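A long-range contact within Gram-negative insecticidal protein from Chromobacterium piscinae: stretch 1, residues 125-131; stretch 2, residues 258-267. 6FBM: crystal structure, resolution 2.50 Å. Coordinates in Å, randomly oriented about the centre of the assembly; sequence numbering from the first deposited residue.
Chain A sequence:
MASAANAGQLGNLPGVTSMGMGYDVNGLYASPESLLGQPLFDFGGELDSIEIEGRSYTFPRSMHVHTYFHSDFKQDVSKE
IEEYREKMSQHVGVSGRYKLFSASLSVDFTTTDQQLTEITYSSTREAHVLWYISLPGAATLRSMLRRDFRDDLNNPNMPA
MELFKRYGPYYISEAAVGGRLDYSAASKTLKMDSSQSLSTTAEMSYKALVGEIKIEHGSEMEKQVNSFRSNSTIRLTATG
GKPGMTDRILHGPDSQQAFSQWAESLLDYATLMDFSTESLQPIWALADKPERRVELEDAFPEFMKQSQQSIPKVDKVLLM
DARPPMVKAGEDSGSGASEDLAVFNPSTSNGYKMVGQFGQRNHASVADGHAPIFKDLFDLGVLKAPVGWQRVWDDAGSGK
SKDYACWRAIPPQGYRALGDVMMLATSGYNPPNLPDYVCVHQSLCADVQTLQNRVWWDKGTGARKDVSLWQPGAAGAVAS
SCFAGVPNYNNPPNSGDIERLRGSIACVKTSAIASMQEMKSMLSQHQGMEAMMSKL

Stretch 1 (125-131) REAHVLW
Stretch 2, residues 258-267: AFSQWAESLL

A β-strand (stretch 1) lies along an α-helix (stretch 2) from later in the chain, touching residues being at least 131 positions apart in sequence; the two run in the same general direction with 35° between their N-to-C axes and a closest axial approach of 9.9 Å. Strand residues 125-129 are extended (phi -81° to -117°, psi 90° to 130°), so side chains alternate: E126 and H128 point toward the helix, A127 and V129 away. At L130 (phi/psi -97°/-49°) the chain turns a corner, and W131 (-153°/166°) is extended again. The helix runs through residues 258-267 and extends beyond the stretch at both ends, with phi -57° to -75° and psi -13° to -46°. Backbone bonds W262 N to A258 O (3.2 Å), A263 N to F259 O (2.8 Å) and E264 N to S260 O (3.0 Å) hold the N-terminal part of this segment of the helix; S265 OG also donates to W262 O (2.7 Å). Register is set by the CA atoms of H128 and A263, 7.8 Å apart, and of L130 and L267, 7.6 Å apart. The contact buries 349 Å² and has no hydrogen bond across it; it rests mainly on side-chain packing.

Aromatic contacts centre on H128 (chi1 -68°, m; chi2 -115°). W262 (t, chi2 91°) leaves its CA sideways, but its indole end comes nearer and directs its edge at the imidazole face: H128 CD2 to W262 CZ3 is 3.7 Å, ring centroids are 5.2 Å apart and planes meet at 89°. F259 (t, chi2 82°) meets the same imidazole obliquely, with H128 CE1 3.8 Å from F259 CZ, centroids 5.8 Å apart and planes at 65°.

The polar bond beside this contact lies within the strand. E126, extended (t, t), brings OE2 to accept from H128 NE2 at 2.9 Å, with an N-H...O angle of 158°; the two residues, on the same side of the strand, can thus pair. The same E126 OE2 approaches F259 CZ to 3.7 Å, a van der Waals contact.

Aliphatic packing continues toward the C-terminal end of both stretches. L266 (m, t) sets CD1 3.3 Å from H128 CB, a tight approach. L130 (m, t) points toward the helix, its CD1 reaching L266 O at 3.7 Å, L266 CB at 4.2 Å and L267 CD1 at 4.1 Å, thus touching backbone as well as side chains. L267 (t, p) and W131 (p, chi2 86°) both start sideways, but their ends converge: L267 CD1 lies 3.6 Å from W131 CZ3, at the indole edge near the ring plane.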

# COMPACT_ATOMS: atom_id res chain seq x y z
N ARG A 125 -22.64 -28.16 -0.98
CA ARG A 125 -21.30 -27.64 -1.24
C ARG A 125 -21.19 -27.13 -2.66
O ARG A 125 -21.56 -27.81 -3.62
CB ARG A 125 -20.22 -28.69 -1.01
CG ARG A 125 -20.33 -29.41 0.32
CD ARG A 125 -19.06 -30.18 0.71
NE ARG A 125 -18.82 -31.32 -0.17
CZ ARG A 125 -19.49 -32.47 -0.11
NH1 ARG A 125 -20.45 -32.69 0.82
NH2 ARG A 125 -19.19 -33.42 -0.99
N GLU A 126 -20.69 -25.91 -2.78
CA GLU A 126 -20.43 -25.34 -4.07
C GLU A 126 -18.94 -25.11 -4.13
O GLU A 126 -18.41 -24.24 -3.42
CB GLU A 126 -21.19 -24.05 -4.27
CG GLU A 126 -21.04 -23.53 -5.68
CD GLU A 126 -21.84 -22.31 -5.93
OE1 GLU A 126 -22.62 -22.37 -6.89
OE2 GLU A 126 -21.69 -21.30 -5.21
N ALA A 127 -18.29 -25.87 -4.98
CA ALA A 127 -16.84 -25.85 -5.09
C ALA A 127 -16.48 -25.02 -6.32
O ALA A 127 -16.91 -25.33 -7.45
CB ALA A 127 -16.30 -27.27 -5.21
N HIS A 128 -15.73 -23.93 -6.11
CA HIS A 128 -15.31 -23.06 -7.19
C HIS A 128 -13.88 -23.46 -7.55
O HIS A 128 -12.93 -22.96 -6.98
CB HIS A 128 -15.41 -21.62 -6.75
CG HIS A 128 -16.83 -21.16 -6.54
ND1 HIS A 128 -17.41 -20.17 -7.32
CD2 HIS A 128 -17.79 -21.59 -5.70
CE1 HIS A 128 -18.67 -20.00 -6.94
NE2 HIS A 128 -18.92 -20.84 -5.96
N VAL A 129 -13.76 -24.39 -8.49
CA VAL A 129 -12.46 -24.93 -8.86
C VAL A 129 -11.78 -23.97 -9.82
O VAL A 129 -12.40 -23.52 -10.77
CB VAL A 129 -12.58 -26.29 -9.58
CG1 VAL A 129 -11.20 -26.84 -9.96
CG2 VAL A 129 -13.37 -27.30 -8.73
N LEU A 130 -10.53 -23.63 -9.54
CA LEU A 130 -9.71 -22.91 -10.49
C LEU A 130 -8.84 -23.91 -11.26
O LEU A 130 -8.76 -23.85 -12.48
CB LEU A 130 -8.86 -21.86 -9.76
CG LEU A 130 -9.68 -20.89 -8.90
CD1 LEU A 130 -8.76 -20.05 -8.05
CD2 LEU A 130 -10.61 -20.00 -9.71
N TRP A 131 -8.17 -24.81 -10.54
CA TRP A 131 -7.39 -25.86 -11.17
C TRP A 131 -7.28 -27.08 -10.29
O TRP A 131 -7.61 -27.02 -9.10
CB TRP A 131 -5.98 -25.37 -11.53
CG TRP A 131 -5.30 -24.70 -10.43
CD1 TRP A 131 -4.56 -25.31 -9.47
CD2 TRP A 131 -5.24 -23.30 -10.17
NE1 TRP A 131 -4.01 -24.35 -8.62
CE2 TRP A 131 -4.39 -23.11 -9.06
CE3 TRP A 131 -5.75 -22.18 -10.82
CZ2 TRP A 131 -4.14 -21.86 -8.52
CZ3 TRP A 131 -5.49 -20.94 -10.31
CH2 TRP A 131 -4.70 -20.78 -9.17
N ALA A 258 -21.52 -9.81 -0.73
CA ALA A 258 -20.48 -10.48 0.06
C ALA A 258 -20.04 -11.78 -0.60
O ALA A 258 -18.87 -12.11 -0.60
CB ALA A 258 -20.95 -10.73 1.48
N PHE A 259 -20.98 -12.51 -1.18
CA PHE A 259 -20.64 -13.72 -1.90
C PHE A 259 -19.81 -13.39 -3.15
O PHE A 259 -18.82 -14.08 -3.41
CB PHE A 259 -21.86 -14.51 -2.26
CG PHE A 259 -21.57 -15.60 -3.27
CD1 PHE A 259 -21.06 -16.83 -2.84
CD2 PHE A 259 -21.85 -15.41 -4.64
CE1 PHE A 259 -20.83 -17.82 -3.74
CE2 PHE A 259 -21.59 -16.40 -5.54
CZ PHE A 259 -21.06 -17.62 -5.09
N SER A 260 -20.22 -12.38 -3.92
CA SER A 260 -19.50 -12.03 -5.14
C SER A 260 -18.09 -11.53 -4.81
O SER A 260 -17.17 -11.71 -5.61
CB SER A 260 -20.24 -11.02 -6.00
OG SER A 260 -20.14 -9.78 -5.37
N GLN A 261 -17.90 -10.92 -3.64
CA GLN A 261 -16.55 -10.55 -3.21
C GLN A 261 -15.68 -11.77 -2.92
O GLN A 261 -14.52 -11.80 -3.28
CB GLN A 261 -16.58 -9.66 -1.95
CG GLN A 261 -16.83 -8.19 -2.19
CD GLN A 261 -16.96 -7.43 -0.88
OE1 GLN A 261 -16.25 -7.68 0.08
NE2 GLN A 261 -17.87 -6.45 -0.87
N TRP A 262 -16.26 -12.76 -2.24
CA TRP A 262 -15.60 -14.04 -1.98
C TRP A 262 -15.29 -14.75 -3.31
O TRP A 262 -14.18 -15.17 -3.53
CB TRP A 262 -16.45 -14.90 -1.04
CG TRP A 262 -15.90 -16.24 -0.77
CD1 TRP A 262 -15.07 -16.58 0.25
CD2 TRP A 262 -16.15 -17.42 -1.50
NE1 TRP A 262 -14.78 -17.92 0.19
CE2 TRP A 262 -15.43 -18.45 -0.89
CE3 TRP A 262 -16.90 -17.70 -2.63
CZ2 TRP A 262 -15.43 -19.76 -1.37
CZ3 TRP A 262 -16.91 -19.03 -3.12
CH2 TRP A 262 -16.18 -20.03 -2.48
N ALA A 263 -16.25 -14.80 -4.21
CA ALA A 263 -16.07 -15.45 -5.52
C ALA A 263 -14.99 -14.82 -6.37
O ALA A 263 -14.17 -15.54 -6.95
CB ALA A 263 -17.37 -15.50 -6.29
N GLU A 264 -14.97 -13.49 -6.47
CA GLU A 264 -13.92 -12.80 -7.24
C GLU A 264 -12.56 -12.80 -6.52
O GLU A 264 -11.53 -12.63 -7.15
CB GLU A 264 -14.37 -11.38 -7.66
CG GLU A 264 -14.36 -10.33 -6.54
CD GLU A 264 -15.09 -9.02 -6.88
OE1 GLU A 264 -15.66 -8.40 -5.93
OE2 GLU A 264 -15.10 -8.62 -8.08
N SER A 265 -12.54 -13.01 -5.20
CA SER A 265 -11.30 -13.14 -4.44
C SER A 265 -10.56 -14.47 -4.64
O SER A 265 -9.42 -14.61 -4.21
CB SER A 265 -11.57 -12.98 -2.93
OG SER A 265 -11.93 -14.23 -2.30
N LEU A 266 -11.20 -15.48 -5.23
CA LEU A 266 -10.68 -16.84 -5.17
C LEU A 266 -9.28 -17.00 -5.70
O LEU A 266 -8.48 -17.73 -5.13
CB LEU A 266 -11.61 -17.82 -5.86
CG LEU A 266 -12.94 -17.99 -5.14
CD1 LEU A 266 -13.81 -18.88 -5.98
CD2 LEU A 266 -12.74 -18.52 -3.74
N LEU A 267 -8.94 -16.25 -6.76
CA LEU A 267 -7.60 -16.36 -7.31
C LEU A 267 -6.50 -16.00 -6.35
O LEU A 267 -5.40 -16.56 -6.41
CB LEU A 267 -7.46 -15.58 -8.60
CG LEU A 267 -6.25 -15.98 -9.51
CD1 LEU A 267 -6.15 -17.46 -9.84
CD2 LEU A 267 -6.32 -15.16 -10.79